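Local coordinates for uncharacterized protein MJ0754 (Methanocaldococcus jannaschii, PDB 3Q4N), which is of unknown function but is a ferritin-like four-helix-bundle protein that binds metal, probably at a dinuclear centre, at residues Leu21-Tyr35 and Ala51-Leu65. Residues are numbered along the deposited sequence; the frame is centred on the assembly and turned at random.
Sequences LIEMREEEKLARDVY and AESEQTHMDAVKYLL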
loop_
_atom_site.group_PDB
_atom_site.type_symbol
_atom_site.label_atom_id
_atom_site.label_comp_id
_atom_site.label_asym_id
_atom_site.label_seq_id
_atom_site.Cartn_x
_atom_site.Cartn_y
_atom_site.Cartn_z
ATOM N N LEU B 21 -12.518 -3.298 8.406
ATOM C CA LEU B 21 -12.866 -2.852 9.744
ATOM C C LEU B 21 -11.819 -3.250 10.814
ATOM O O LEU B 21 -11.258 -2.367 11.472
ATOM C CB LEU B 21 -14.258 -3.368 10.108
ATOM C CG LEU B 21 -15.510 -2.608 9.626
ATOM C CD1 LEU B 21 -16.692 -2.906 10.559
ATOM C CD2 LEU B 21 -15.325 -1.078 9.521
ATOM N N ILE B 22 -11.544 -4.554 10.961
ATOM C CA ILE B 22 -10.515 -5.033 11.893
ATOM C C ILE B 22 -9.206 -4.280 11.667
ATOM O O ILE B 22 -8.576 -3.795 12.613
ATOM C CB ILE B 22 -10.236 -6.563 11.775
ATOM C CG1 ILE B 22 -11.368 -7.387 12.358
ATOM C CG2 ILE B 22 -9.004 -6.947 12.543
ATOM C CD1 ILE B 22 -12.157 -8.144 11.340
ATOM N N GLU B 23 -8.802 -4.176 10.408
ATOM C CA GLU B 23 -7.465 -3.694 10.095
ATOM C C GLU B 23 -7.366 -2.213 10.392
ATOM O O GLU B 23 -6.361 -1.740 10.955
ATOM C CB GLU B 23 -7.129 -3.964 8.632
ATOM C CG GLU B 23 -5.661 -4.291 8.387
ATOM C CD GLU B 23 -5.346 -4.425 6.897
ATOM O OE1 GLU B 23 -4.970 -5.557 6.467
ATOM O OE2 GLU B 23 -5.492 -3.406 6.158
ATOM N N MET B 24 -8.430 -1.499 10.021
ATOM C CA MET B 24 -8.508 -0.074 10.198
ATOM C C MET B 24 -8.581 0.310 11.660
ATOM O O MET B 24 -8.039 1.337 12.057
ATOM C CB MET B 24 -9.707 0.460 9.458
ATOM C CG MET B 24 -9.484 0.611 7.959
ATOM S SD MET B 24 -7.948 1.426 7.462
ATOM C CE MET B 24 -7.955 2.981 8.309
ATOM N N ARG B 25 -9.250 -0.516 12.460
ATOM C CA ARG B 25 -9.314 -0.306 13.906
ATOM C C ARG B 25 -7.901 -0.298 14.457
ATOM O O ARG B 25 -7.534 0.587 15.231
ATOM C CB ARG B 25 -10.137 -1.407 14.583
ATOM C CG ARG B 25 -10.051 -1.455 16.121
ATOM C CD ARG B 25 -10.948 -0.406 16.796
ATOM N NE ARG B 25 -10.895 -0.464 18.260
ATOM C CZ ARG B 25 -11.075 0.592 19.055
ATOM N NH1 ARG B 25 -11.324 1.795 18.547
ATOM N NH2 ARG B 25 -10.999 0.452 20.368
ATOM N N GLU B 26 -7.097 -1.273 14.045
ATOM C CA GLU B 26 -5.715 -1.276 14.475
ATOM C C GLU B 26 -4.816 -0.310 13.725
ATOM O O GLU B 26 -3.788 0.111 14.258
ATOM C CB GLU B 26 -5.128 -2.672 14.475
ATOM C CG GLU B 26 -4.708 -3.103 15.866
ATOM C CD GLU B 26 -4.728 -4.605 16.064
ATOM O OE1 GLU B 26 -4.808 -5.352 15.052
ATOM O OE2 GLU B 26 -4.658 -5.019 17.251
ATOM N N GLU B 27 -5.197 0.065 12.508
ATOM C CA GLU B 27 -4.381 1.018 11.795
ATOM C C GLU B 27 -4.329 2.349 12.528
ATOM O O GLU B 27 -3.237 2.872 12.724
ATOM C CB GLU B 27 -4.791 1.168 10.340
ATOM C CG GLU B 27 -3.629 1.627 9.462
ATOM C CD GLU B 27 -3.768 1.211 7.989
ATOM O OE1 GLU B 27 -3.761 2.110 7.106
ATOM O OE2 GLU B 27 -3.879 -0.009 7.707
ATOM N N GLU B 28 -5.493 2.857 12.962
ATOM C CA GLU B 28 -5.623 4.159 13.655
ATOM C C GLU B 28 -4.946 4.154 15.024
ATOM O O GLU B 28 -4.503 5.188 15.543
ATOM C CB GLU B 28 -7.093 4.544 13.818
ATOM C CG GLU B 28 -7.904 4.618 12.511
ATOM C CD GLU B 28 -7.594 5.845 11.604
ATOM O OE1 GLU B 28 -7.743 7.004 12.047
ATOM O OE2 GLU B 28 -7.211 5.655 10.422
ATOM N N LYS B 29 -4.875 2.975 15.614
ATOM C CA LYS B 29 -4.204 2.831 16.881
ATOM C C LYS B 29 -2.687 2.963 16.692
ATOM O O LYS B 29 -2.002 3.608 17.504
ATOM C CB LYS B 29 -4.574 1.508 17.540
ATOM C CG LYS B 29 -3.934 1.347 18.900
ATOM C CD LYS B 29 -4.465 0.166 19.672
ATOM C CE LYS B 29 -3.643 -0.019 20.922
ATOM N NZ LYS B 29 -2.298 -0.547 20.600
ATOM N N LEU B 30 -2.168 2.374 15.620
ATOM C CA LEU B 30 -0.767 2.572 15.268
ATOM C C LEU B 30 -0.442 4.070 15.265
ATOM O O LEU B 30 0.424 4.542 16.020
ATOM C CB LEU B 30 -0.451 1.953 13.907
ATOM C CG LEU B 30 0.914 2.291 13.309
ATOM C CD1 LEU B 30 2.055 1.977 14.289
ATOM C CD2 LEU B 30 1.114 1.577 11.974
ATOM N N ALA B 31 -1.147 4.802 14.411
ATOM C CA ALA B 31 -1.030 6.239 14.336
ATOM C C ALA B 31 -1.022 6.837 15.740
ATOM O O ALA B 31 -0.103 7.551 16.107
ATOM C CB ALA B 31 -2.183 6.796 13.524
ATOM N N ARG B 32 -2.027 6.506 16.541
ATOM C CA ARG B 32 -2.129 7.083 17.859
ATOM C C ARG B 32 -0.912 6.741 18.741
ATOM O O ARG B 32 -0.273 7.639 19.311
ATOM C CB ARG B 32 -3.452 6.705 18.514
ATOM C CG ARG B 32 -3.720 7.484 19.805
ATOM C CD ARG B 32 -4.576 6.702 20.835
ATOM N NE ARG B 32 -3.975 5.421 21.235
ATOM C CZ ARG B 32 -4.618 4.449 21.881
ATOM N NH1 ARG B 32 -5.895 4.600 22.220
ATOM N NH2 ARG B 32 -3.984 3.314 22.185
ATOM N N ASP B 33 -0.572 5.457 18.828
ATOM C CA ASP B 33 0.544 5.008 19.684
ATOM C C ASP B 33 1.870 5.605 19.228
ATOM O O ASP B 33 2.742 5.934 20.051
ATOM C CB ASP B 33 0.657 3.486 19.694
ATOM C CG ASP B 33 -0.603 2.802 20.191
ATOM O OD1 ASP B 33 -0.835 1.656 19.768
ATOM O OD2 ASP B 33 -1.366 3.397 20.992
ATOM N N VAL B 34 2.028 5.757 17.915
ATOM C CA VAL B 34 3.211 6.450 17.417
ATOM C C VAL B 34 3.232 7.912 17.871
ATOM O O VAL B 34 4.171 8.336 18.547
ATOM C CB VAL B 34 3.398 6.319 15.904
ATOM C CG1 VAL B 34 4.623 7.084 15.483
ATOM C CG2 VAL B 34 3.551 4.855 15.536
ATOM N N TYR B 35 2.196 8.668 17.526
ATOM C CA TYR B 35 2.211 10.076 17.865
ATOM C C TYR B 35 2.472 10.255 19.374
ATOM O O TYR B 35 3.382 10.976 19.773
ATOM C CB TYR B 35 0.947 10.799 17.365
ATOM C CG TYR B 35 0.710 10.682 15.856
ATOM C CD1 TYR B 35 1.767 10.603 14.968
ATOM C CD2 TYR B 35 -0.577 10.673 15.327
ATOM C CE1 TYR B 35 1.567 10.497 13.603
ATOM C CE2 TYR B 35 -0.788 10.556 13.949
ATOM C CZ TYR B 35 0.299 10.473 13.097
ATOM O OH TYR B 35 0.120 10.351 11.731
ATOM N N ALA B 51 -2.687 12.837 18.198
ATOM C CA ALA B 51 -2.966 11.617 18.960
ATOM C C ALA B 51 -4.406 11.645 19.490
ATOM O O ALA B 51 -5.102 10.625 19.492
ATOM C CB ALA B 51 -1.989 11.480 20.100
ATOM N N GLU B 52 -4.843 12.832 19.912
ATOM C CA GLU B 52 -6.186 13.056 20.440
ATOM C C GLU B 52 -7.202 12.862 19.325
ATOM O O GLU B 52 -8.319 12.401 19.555
ATOM C CB GLU B 52 -6.294 14.474 21.022
ATOM C CG GLU B 52 -6.814 14.531 22.483
ATOM C CD GLU B 52 -6.129 15.626 23.364
ATOM O OE1 GLU B 52 -4.874 15.755 23.337
ATOM O OE2 GLU B 52 -6.852 16.343 24.109
ATOM N N SER B 53 -6.807 13.199 18.110
ATOM C CA SER B 53 -7.690 13.015 16.990
ATOM C C SER B 53 -7.736 11.556 16.589
ATOM O O SER B 53 -8.810 10.993 16.338
ATOM C CB SER B 53 -7.216 13.843 15.819
ATOM O OG SER B 53 -8.243 13.928 14.861
ATOM N N GLU B 54 -6.559 10.939 16.531
ATOM C CA GLU B 54 -6.466 9.523 16.188
ATOM C C GLU B 54 -7.177 8.636 17.213
ATOM O O GLU B 54 -7.613 7.533 16.864
ATOM C CB GLU B 54 -5.017 9.095 15.927
ATOM C CG GLU B 54 -4.394 9.761 14.678
ATOM C CD GLU B 54 -4.811 9.090 13.370
ATOM O OE1 GLU B 54 -5.489 8.055 13.477
ATOM O OE2 GLU B 54 -4.466 9.577 12.242
ATOM N N GLN B 55 -7.333 9.129 18.451
ATOM C CA GLN B 55 -8.181 8.445 19.439
ATOM C C GLN B 55 -9.612 8.483 18.963
ATOM O O GLN B 55 -10.227 7.423 18.824
ATOM C CB GLN B 55 -8.088 9.043 20.835
ATOM C CG GLN B 55 -9.018 8.367 21.845
ATOM C CD GLN B 55 -8.688 6.901 22.063
ATOM O OE1 GLN B 55 -7.613 6.558 22.533
ATOM N NE2 GLN B 55 -9.618 6.030 21.722
ATOM N N THR B 56 -10.131 9.688 18.716
ATOM C CA THR B 56 -11.413 9.861 18.025
ATOM C C THR B 56 -11.566 8.818 16.918
ATOM O O THR B 56 -12.453 7.981 16.969
ATOM C CB THR B 56 -11.557 11.270 17.357
ATOM O OG1 THR B 56 -11.314 12.308 18.320
ATOM C CG2 THR B 56 -12.941 11.444 16.731
ATOM N N HIS B 57 -10.687 8.867 15.926
ATOM C CA HIS B 57 -10.732 7.899 14.828
ATOM C C HIS B 57 -10.817 6.441 15.337
ATOM O O HIS B 57 -11.510 5.604 14.743
ATOM C CB HIS B 57 -9.489 8.029 13.942
ATOM C CG HIS B 57 -9.421 9.284 13.117
ATOM N ND1 HIS B 57 -8.817 9.317 11.875
ATOM C CD2 HIS B 57 -9.846 10.548 13.360
ATOM C CE1 HIS B 57 -8.878 10.542 11.390
ATOM N NE2 HIS B 57 -9.499 11.309 12.268
ATOM N N MET B 58 -10.085 6.129 16.412
ATOM C CA MET B 58 -10.175 4.811 17.039
ATOM C C MET B 58 -11.628 4.529 17.419
ATOM O O MET B 58 -12.215 3.546 16.955
ATOM C CB MET B 58 -9.269 4.735 18.277
ATOM C CG MET B 58 -7.906 4.148 17.987
ATOM S SD MET B 58 -6.807 4.189 19.388
ATOM C CE MET B 58 -7.255 2.603 20.056
ATOM N N ASP B 59 -12.189 5.422 18.245
ATOM C CA ASP B 59 -13.556 5.312 18.789
ATOM C C ASP B 59 -14.597 5.109 17.666
ATOM O O ASP B 59 -15.406 4.176 17.705
ATOM C CB ASP B 59 -13.888 6.545 19.690
ATOM C CG ASP B 59 -12.883 6.728 20.906
ATOM O OD1 ASP B 59 -12.086 5.807 21.237
ATOM O OD2 ASP B 59 -12.891 7.812 21.542
ATOM N N ALA B 60 -14.530 5.960 16.644
ATOM C CA ALA B 60 -15.465 5.935 15.524
ATOM C C ALA B 60 -15.584 4.552 14.885
ATOM O O ALA B 60 -16.657 4.145 14.454
ATOM C CB ALA B 60 -15.057 6.959 14.484
ATOM N N VAL B 61 -14.473 3.837 14.821
ATOM C CA VAL B 61 -14.436 2.544 14.150
ATOM C C VAL B 61 -14.994 1.512 15.110
ATOM O O VAL B 61 -15.769 0.642 14.718
ATOM C CB VAL B 61 -12.991 2.177 13.675
ATOM C CG1 VAL B 61 -12.969 0.846 12.943
ATOM C CG2 VAL B 61 -12.443 3.249 12.770
ATOM N N LYS B 62 -14.602 1.634 16.376
ATOM C CA LYS B 62 -15.173 0.839 17.447
ATOM C C LYS B 62 -16.693 0.844 17.337
ATOM O O LYS B 62 -17.295 -0.225 17.415
ATOM C CB LYS B 62 -14.708 1.370 18.798
ATOM C CG LYS B 62 -15.393 0.751 19.967
ATOM C CD LYS B 62 -14.400 0.200 20.947
ATOM C CE LYS B 62 -14.858 -1.183 21.410
ATOM N NZ LYS B 62 -13.925 -1.817 22.391
ATOM N N TYR B 63 -17.290 2.028 17.105
ATOM C CA TYR B 63 -18.752 2.191 16.855
ATOM C C TYR B 63 -19.351 1.181 15.858
ATOM O O TYR B 63 -20.497 0.746 16.031
ATOM C CB TYR B 63 -19.098 3.640 16.415
ATOM C CG TYR B 63 -20.585 3.923 16.107
ATOM C CD1 TYR B 63 -21.177 3.486 14.900
ATOM C CD2 TYR B 63 -21.393 4.647 17.016
ATOM C CE1 TYR B 63 -22.546 3.734 14.612
ATOM C CE2 TYR B 63 -22.765 4.917 16.746
ATOM C CZ TYR B 63 -23.341 4.458 15.535
ATOM O OH TYR B 63 -24.692 4.717 15.239
ATOM N N LEU B 64 -18.575 0.823 14.835
ATOM C CA LEU B 64 -19.024 -0.079 13.756
ATOM C C LEU B 64 -18.797 -1.544 14.063
ATOM O O LEU B 64 -19.503 -2.407 13.563
ATOM C CB LEU B 64 -18.346 0.273 12.436
ATOM C CG LEU B 64 -18.801 1.590 11.793
ATOM C CD1 LEU B 64 -17.810 2.039 10.742
ATOM C CD2 LEU B 64 -20.199 1.475 11.184
ATOM N N LEU B 65 -17.796 -1.814 14.884
ATOM C CA LEU B 65 -17.536 -3.161 15.311
ATOM C C LEU B 65 -18.646 -3.534 16.257
ATOM O O LEU B 65 -19.088 -4.677 16.281
ATOM C CB LEU B 65 -16.180 -3.273 16.009
ATOM C CG LEU B 65 -14.882 -2.753 15.369
ATOM C CD1 LEU B 65 -13.708 -3.634 15.767
ATOM C CD2 LEU B 65 -14.966 -2.694 13.857
#
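Two buried carboxylates, Glu28 and Glu54, meet across this helix pair, their side chains crossing at about a right angle. At its ring edge His57 ND1 appears to donate to Glu28 OE1, a bond to read with caution because that oxygen is crowded in the model. Ala31 CB packs against the Glu54 carboxylate, and Tyr35 CE2 meets Glu54 CG. Such a cluster of glutamates and a histidine inside an antiparallel pair, axes 8.4 Å apart at their closest, recalls the dinuclear centres of ferritin-like four-helix bundles. His146 of helix 130-155 meets both His57 and Glu54. Elsewhere, Met58 is a knob among Arg25, Glu28, Lys29 and Arg32. Its SD lies over one face of the Arg32 guanidinium. Arg32 NH1 donates to Gln55 OE1 at 2.6 Å, and Arg32 NH2 makes a salt bridge to Asp33 OD2, at that oxygen's syn lone pair. A leucine in place of Arg32 would probably leave Gln55 OE1 without this donor and Asp33 with one cation fewer. Arg25 bends at chi2 (80°), turning its guanidinium between Lys62 CB and Met58 CE, and NH1 bonds weakly to Met58 O. Val61 CG1 lies against Arg25 CB. Leu21 CD1 packs on Leu65 CD2 at 3.7 Å.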